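Local coordinates for protein JamJ (Lyngbya majuscula, PDB 5DOZ) that probably catalyses, as the NADPH-dependent enoyl reductase domain of a polyketide synthase, formation of a cyclopropane ring during chain assembly, at residues A[185-190]-A[204-209]; A[221-226]-A[240-245]. All coordinates share one frame; numbering follows the deposited sequence.

Interaction 1: residues A[185-190]-A[204-209]; sequences TTSPQK and NSRTTE. With NDP (NADPH dihydro-nicotinamide-adenine-dinucleotide phosphate), chain E.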
loop_
_atom_site.group_PDB
_atom_site.type_symbol
_atom_site.label_atom_id
_atom_site.label_comp_id
_atom_site.label_asym_id
_atom_site.label_seq_id
_atom_site.Cartn_x
_atom_site.Cartn_y
_atom_site.Cartn_z
ATOM N N THR A 185 -1.674 -16.755 3.263
ATOM C CA THR A 185 -0.368 -17.371 3.068
ATOM C C THR A 185 0.702 -16.413 3.576
ATOM O O THR A 185 0.582 -15.203 3.410
ATOM C CB THR A 185 -0.075 -17.714 1.590
ATOM O OG1 THR A 185 0.033 -16.507 0.823
ATOM C CG2 THR A 185 -1.149 -18.625 1.002
ATOM N N THR A 186 1.739 -16.969 4.194
ATOM C CA THR A 186 2.857 -16.197 4.728
ATOM C C THR A 186 4.106 -17.087 4.822
ATOM O O THR A 186 4.033 -18.293 4.581
ATOM C CB THR A 186 2.511 -15.559 6.100
ATOM O OG1 THR A 186 3.536 -14.634 6.480
ATOM C CG2 THR A 186 2.365 -16.614 7.188
ATOM N N SER A 187 5.248 -16.494 5.154
ATOM C CA SER A 187 6.477 -17.269 5.364
ATOM C C SER A 187 6.384 -18.078 6.669
ATOM O O SER A 187 5.649 -17.685 7.584
ATOM C CB SER A 187 7.705 -16.353 5.357
ATOM O OG SER A 187 7.515 -15.224 6.187
ATOM N N PRO A 188 7.100 -19.222 6.750
ATOM C CA PRO A 188 6.993 -20.115 7.909
ATOM C C PRO A 188 7.163 -19.432 9.265
ATOM O O PRO A 188 6.356 -19.666 10.166
ATOM C CB PRO A 188 8.107 -21.134 7.664
ATOM C CG PRO A 188 8.160 -21.231 6.182
ATOM C CD PRO A 188 7.936 -19.825 5.692
ATOM N N GLN A 189 8.177 -18.580 9.407
ATOM C CA GLN A 189 8.428 -17.924 10.693
ATOM C C GLN A 189 7.436 -16.815 11.056
ATOM O O GLN A 189 7.502 -16.265 12.157
ATOM C CB GLN A 189 9.881 -17.436 10.799
ATOM C CG GLN A 189 10.900 -18.553 11.034
ATOM C CD GLN A 189 10.673 -19.331 12.329
ATOM O OE1 GLN A 189 10.288 -18.767 13.359
ATOM N NE2 GLN A 189 10.925 -20.637 12.283
ATOM N N LYS A 190 6.507 -16.505 10.152
ATOM C CA LYS A 190 5.450 -15.530 10.434
ATOM C C LYS A 190 4.084 -16.189 10.657
ATOM O O LYS A 190 3.101 -15.506 10.963
ATOM C CB LYS A 190 5.344 -14.504 9.303
ATOM C CG LYS A 190 6.602 -13.681 9.077
ATOM C CD LYS A 190 6.381 -12.707 7.939
ATOM C CE LYS A 190 7.658 -12.015 7.510
ATOM N NZ LYS A 190 7.369 -11.007 6.450
ATOM N N ASN A 204 1.648 -21.352 3.183
ATOM C CA ASN A 204 2.964 -20.843 2.794
ATOM C C ASN A 204 2.934 -19.981 1.529
ATOM O O ASN A 204 2.590 -20.460 0.448
ATOM C CB ASN A 204 3.964 -22.001 2.644
ATOM C CG ASN A 204 5.415 -21.549 2.725
ATOM O OD1 ASN A 204 5.716 -20.353 2.695
ATOM N ND2 ASN A 204 6.328 -22.512 2.830
ATOM N N SER A 205 3.304 -18.709 1.668
ATOM C CA SER A 205 3.380 -17.793 0.524
ATOM C C SER A 205 4.576 -18.092 -0.385
ATOM O O SER A 205 4.641 -17.609 -1.516
ATOM C CB SER A 205 3.431 -16.338 1.000
ATOM O OG SER A 205 4.570 -16.102 1.809
ATOM N N ARG A 206 5.507 -18.902 0.113
ATOM C CA ARG A 206 6.772 -19.147 -0.583
ATOM C C ARG A 206 6.766 -20.403 -1.445
ATOM O O ARG A 206 7.766 -20.726 -2.084
ATOM C CB ARG A 206 7.948 -19.172 0.409
ATOM C CG ARG A 206 7.982 -17.999 1.388
ATOM C CD ARG A 206 7.788 -16.651 0.704
ATOM N NE ARG A 206 8.089 -15.536 1.603
ATOM C CZ ARG A 206 9.289 -14.977 1.724
ATOM N NH1 ARG A 206 10.306 -15.415 0.992
ATOM N NH2 ARG A 206 9.477 -13.977 2.574
ATOM N N THR A 207 5.640 -21.112 -1.461
ATOM C CA THR A 207 5.485 -22.301 -2.302
ATOM C C THR A 207 4.152 -22.229 -3.028
ATOM O O THR A 207 3.236 -21.518 -2.589
ATOM C CB THR A 207 5.580 -23.616 -1.494
ATOM O OG1 THR A 207 4.593 -23.625 -0.458
ATOM C CG2 THR A 207 6.973 -23.792 -0.867
ATOM N N THR A 208 4.045 -22.950 -4.142
ATOM C CA THR A 208 2.822 -22.940 -4.944
ATOM C C THR A 208 1.824 -24.006 -4.503
ATOM O O THR A 208 0.722 -24.086 -5.038
ATOM C CB THR A 208 3.109 -23.067 -6.457
ATOM O OG1 THR A 208 4.168 -24.006 -6.674
ATOM C CG2 THR A 208 3.503 -21.715 -7.034
ATOM N N GLU A 209 2.211 -24.806 -3.513
ATOM C CA GLU A 209 1.367 -25.883 -2.996
ATOM C C GLU A 209 0.106 -25.397 -2.259
ATOM O O GLU A 209 -0.700 -26.218 -1.801
ATOM C CB GLU A 209 2.192 -26.823 -2.100
ATOM C CG GLU A 209 2.635 -26.211 -0.777
ATOM C CD GLU A 209 3.660 -27.055 -0.041
ATOM O OE1 GLU A 209 3.503 -28.296 -0.008
ATOM O OE2 GLU A 209 4.620 -26.474 0.514
HETATM P PA NDP E . 5.520 -5.353 1.750
HETATM O O1A NDP E . 7.008 -5.259 1.474
HETATM O O2A NDP E . 4.973 -4.949 3.093
HETATM O O5B NDP E . 5.055 -6.874 1.512
HETATM C C5B NDP E . 5.850 -7.809 0.792
HETATM C C4B NDP E . 5.516 -9.184 1.343
HETATM O O4B NDP E . 5.731 -10.162 0.319
HETATM C C3B NDP E . 6.398 -9.591 2.519
HETATM O O3B NDP E . 5.788 -9.304 3.781
HETATM C C2B NDP E . 6.515 -11.084 2.362
HETATM O O2B NDP E . 5.535 -11.692 3.189
HETATM C C1B NDP E . 6.142 -11.385 0.921
HETATM N N9A NDP E . 7.288 -11.931 0.170
HETATM C C8A NDP E . 8.553 -11.483 0.203
HETATM N N7A NDP E . 9.337 -12.219 -0.615
HETATM C C5A NDP E . 8.558 -13.158 -1.188
HETATM C C6A NDP E . 8.740 -14.263 -2.156
HETATM N N6A NDP E . 9.951 -14.517 -2.698
HETATM N N1A NDP E . 7.654 -15.008 -2.484
HETATM C C2A NDP E . 6.437 -14.773 -1.960
HETATM N N3A NDP E . 6.208 -13.785 -1.076
HETATM C C4A NDP E . 7.208 -12.962 -0.665
HETATM O O3 NDP E . 4.731 -4.595 0.568
HETATM P PN NDP E . 3.202 -4.091 0.596
HETATM O O1N NDP E . 2.367 -5.010 1.436
HETATM O O2N NDP E . 3.192 -2.615 0.880
HETATM O O5D NDP E . 2.744 -4.288 -0.937
HETATM C C5D NDP E . 2.797 -5.567 -1.583
HETATM C C4D NDP E . 2.880 -5.395 -3.100
HETATM O O4D NDP E . 1.813 -4.576 -3.584
HETATM C C3D NDP E . 4.155 -4.704 -3.541
HETATM O O3D NDP E . 4.584 -5.334 -4.746
HETATM C C2D NDP E . 3.738 -3.269 -3.807
HETATM O O2D NDP E . 4.582 -2.579 -4.742
HETATM C C1D NDP E . 2.314 -3.445 -4.303
HETATM N N1N NDP E . 1.476 -2.275 -4.041
HETATM C C2N NDP E . 0.699 -1.825 -5.036
HETATM C C3N NDP E . -0.321 -0.909 -4.809
HETATM C C7N NDP E . -1.319 -0.624 -5.896
HETATM O O7N NDP E . -1.894 0.451 -5.945
HETATM N N7N NDP E . -1.564 -1.569 -6.799
HETATM C C4N NDP E . -0.332 -0.104 -3.525
HETATM C C5N NDP E . 0.469 -0.761 -2.495
HETATM C C6N NDP E . 1.400 -1.752 -2.802
HETATM P P2B NDP E . 5.691 -13.205 3.679
HETATM O O1X NDP E . 7.009 -13.239 4.418
HETATM O O2X NDP E . 4.480 -13.373 4.542
HETATM O O3X NDP E . 5.663 -14.025 2.412
#
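T186 and S205 meet at the carboxyl ends of two neighbouring parallel strands, with T186 OG1 anti to its backbone N (chi1 -170°) and S205 OG tucked between its own N and carbonyl carbon (chi1 61°). Both hydroxyls reach the NADPH 2'-phosphate. This is the phosphate-binding corner of the Rossmann-type nucleotide domain. The backbones join where S205 N donates to T186 O at 3.0 Å. T186 OG1 then binds NDP O2X, and S205 OG binds NDP O3X; both bonds are modelled shorter than usual, and their exact lengths are doubtful. S187 OG, K190 NZ and R206 NH2 all donate to NDP O1X, at 2.7, 3.0 and 3.2 Å respectively. K190 NZ is also held by S164 OG and the carbonyls of S327 and H329. R206 NE binds NDP O3X at 3.0 Å, the second grip of the guanidinium on the phosphate. The R206 chain bends at chi2 and lays one face of its guanidinium over the adenine, 3.5 Å from NDP C5A to the guanidinium plane. An alanine here would probably leave NDP O1X and O3X each short of a donor and take the flat cover off the adenine. N204 OD1 accepts from R206 N at 3.0 Å, an Asx turn at the head of the type I turn from N204 to T207.

Interaction 2: residues A[221-226]-A[240-245]; sequences KGVDVI and LDVLAL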
loop_
_atom_site.group_PDB
_atom_site.type_symbol
_atom_site.label_atom_id
_atom_site.label_comp_id
_atom_site.label_asym_id
_atom_site.label_seq_id
_atom_site.Cartn_x
_atom_site.Cartn_y
_atom_site.Cartn_z
ATOM N N LYS A 221 -14.232 -26.090 -4.699
ATOM C CA LYS A 221 -14.823 -24.768 -4.912
ATOM C C LYS A 221 -13.760 -23.682 -5.058
ATOM O O LYS A 221 -13.828 -22.847 -5.966
ATOM C CB LYS A 221 -15.780 -24.411 -3.773
ATOM C CG LYS A 221 -16.917 -25.400 -3.571
ATOM C CD LYS A 221 -17.702 -25.085 -2.310
ATOM C CE LYS A 221 -18.778 -26.129 -2.053
ATOM N NZ LYS A 221 -19.630 -25.772 -0.888
ATOM N N GLY A 222 -12.774 -23.706 -4.169
ATOM C CA GLY A 222 -11.767 -22.654 -4.123
ATOM C C GLY A 222 -12.317 -21.405 -3.471
ATOM O O GLY A 222 -13.186 -21.477 -2.601
ATOM N N VAL A 223 -11.814 -20.255 -3.905
ATOM C CA VAL A 223 -12.175 -18.971 -3.314
ATOM C C VAL A 223 -12.833 -18.051 -4.334
ATOM O O VAL A 223 -12.480 -18.060 -5.514
ATOM C CB VAL A 223 -10.949 -18.256 -2.680
ATOM C CG1 VAL A 223 -10.499 -18.971 -1.415
ATOM C CG2 VAL A 223 -9.797 -18.137 -3.672
ATOM N N ASP A 224 -13.772 -17.240 -3.861
ATOM C CA ASP A 224 -14.494 -16.295 -4.711
ATOM C C ASP A 224 -13.647 -15.071 -5.051
ATOM O O ASP A 224 -13.856 -14.429 -6.081
ATOM C CB ASP A 224 -15.793 -15.869 -4.025
ATOM C CG ASP A 224 -16.671 -17.050 -3.675
ATOM O OD1 ASP A 224 -17.198 -17.695 -4.611
ATOM O OD2 ASP A 224 -16.828 -17.338 -2.468
ATOM N N VAL A 225 -12.694 -14.757 -4.177
ATOM C CA VAL A 225 -11.854 -13.572 -4.330
ATOM C C VAL A 225 -10.395 -13.887 -3.994
ATOM O O VAL A 225 -10.111 -14.521 -2.976
ATOM C CB VAL A 225 -12.350 -12.408 -3.433
ATOM C CG1 VAL A 225 -11.483 -11.167 -3.619
ATOM C CG2 VAL A 225 -13.812 -12.073 -3.726
ATOM N N ILE A 226 -9.481 -13.452 -4.861
ATOM C CA ILE A 226 -8.053 -13.427 -4.535
ATOM C C ILE A 226 -7.555 -11.982 -4.493
ATOM O O ILE A 226 -7.834 -11.195 -5.401
ATOM C CB ILE A 226 -7.196 -14.238 -5.533
ATOM C CG1 ILE A 226 -7.646 -15.700 -5.561
ATOM C CG2 ILE A 226 -5.719 -14.179 -5.155
ATOM C CD1 ILE A 226 -6.952 -16.540 -6.609
ATOM N N LEU A 240 -5.348 -18.777 -10.490
ATOM C CA LEU A 240 -6.519 -19.079 -11.315
ATOM C C LEU A 240 -7.164 -20.410 -10.923
ATOM O O LEU A 240 -8.391 -20.518 -10.900
ATOM C CB LEU A 240 -6.170 -19.084 -12.807
ATOM C CG LEU A 240 -5.637 -17.808 -13.461
ATOM C CD1 LEU A 240 -5.446 -18.036 -14.950
ATOM C CD2 LEU A 240 -6.544 -16.612 -13.225
ATOM N N ASP A 241 -6.341 -21.412 -10.607
ATOM C CA ASP A 241 -6.838 -22.741 -10.218
ATOM C C ASP A 241 -7.695 -22.717 -8.948
ATOM O O ASP A 241 -8.687 -23.448 -8.854
ATOM C CB ASP A 241 -5.684 -23.736 -10.040
ATOM C CG ASP A 241 -4.901 -23.971 -11.324
ATOM O OD1 ASP A 241 -5.288 -23.428 -12.385
ATOM O OD2 ASP A 241 -3.891 -24.706 -11.267
ATOM N N VAL A 242 -7.315 -21.882 -7.981
ATOM C CA VAL A 242 -8.052 -21.798 -6.714
ATOM C C VAL A 242 -9.234 -20.831 -6.775
ATOM O O VAL A 242 -10.023 -20.747 -5.836
ATOM C CB VAL A 242 -7.143 -21.446 -5.508
ATOM C CG1 VAL A 242 -6.159 -22.567 -5.241
ATOM C CG2 VAL A 242 -6.411 -20.129 -5.717
ATOM N N LEU A 243 -9.348 -20.107 -7.882
ATOM C CA LEU A 243 -10.416 -19.134 -8.063
ATOM C C LEU A 243 -11.706 -19.852 -8.482
ATOM O O LEU A 243 -11.716 -20.619 -9.453
ATOM C CB LEU A 243 -9.986 -18.095 -9.104
ATOM C CG LEU A 243 -10.487 -16.647 -9.101
ATOM C CD1 LEU A 243 -10.629 -16.054 -7.705
ATOM C CD2 LEU A 243 -9.543 -15.797 -9.939
ATOM N N ALA A 244 -12.779 -19.608 -7.730
ATOM C CA ALA A 244 -14.083 -20.222 -7.977
ATOM C C ALA A 244 -14.686 -19.775 -9.307
ATOM O O ALA A 244 -14.132 -18.906 -9.992
ATOM C CB ALA A 244 -15.040 -19.907 -6.831
ATOM N N LEU A 245 -15.821 -20.369 -9.673
ATOM C CA LEU A 245 -16.532 -19.955 -10.872
ATOM C C LEU A 245 -17.057 -18.541 -10.663
ATOM O O LEU A 245 -17.691 -18.249 -9.643
ATOM C CB LEU A 245 -17.666 -20.928 -11.220
ATOM C CG LEU A 245 -18.339 -20.770 -12.591
ATOM C CD1 LEU A 245 -17.382 -21.146 -13.714
ATOM C CD2 LEU A 245 -19.616 -21.599 -12.676
#
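A parallel strand pairing in the Rossmann-type nucleotide domain joins the start of strand 223-228 to the end of helix 235-242 and the short strand 243-244. The chain between them belongs to the crossover from strand 223-228 to strand 247-251. V223 is bonded through both its N and its O. V223 N donates to V242 O at 2.7 Å. A244 N returns the bond to V223 O, also at 2.7 Å. The backbones are close here, with G222 CA 3.1 Å from V242 O. G222 has no side chain to meet that carbonyl, and its phi is positive, as glycine readily allows. The side-chain contact is mainly apolar. I226 CD1 meets V242 CG2 at 3.7 Å, the two side chains crossing at about a right angle. L243 has CG anti to its backbone N (chi1 -151°), and its CD1 lies against I226 CG1. Helix 210-218 packs on V242 through A211 and I214. R267 takes the carbonyls of L243 and A244, while R157 bonds to G222 O. At the outer end, the methyl A244 CB rests 3.3 Å from K221 O.

Both interactions reach the same six-stranded parallel sheet, with their centres about 18 Å apart. Their nearest atoms are about 7 Å apart and do not touch. Interaction 1 joins the carboxyl ends of strands 181-186 and 201-204, the latter outermost, and is partly buried. Interaction 2 is more buried and sits at the start of strand 223-228, with its I226 side chain about 12 Å from the cofactor. Their chemistry follows their place. Interaction 1 is polar, and its hydroxyls and positive charges gather on a phosphate. In interaction 2 main-chain bonds and aliphatic side chains tie a helix end to the sheet, and no ligand takes part.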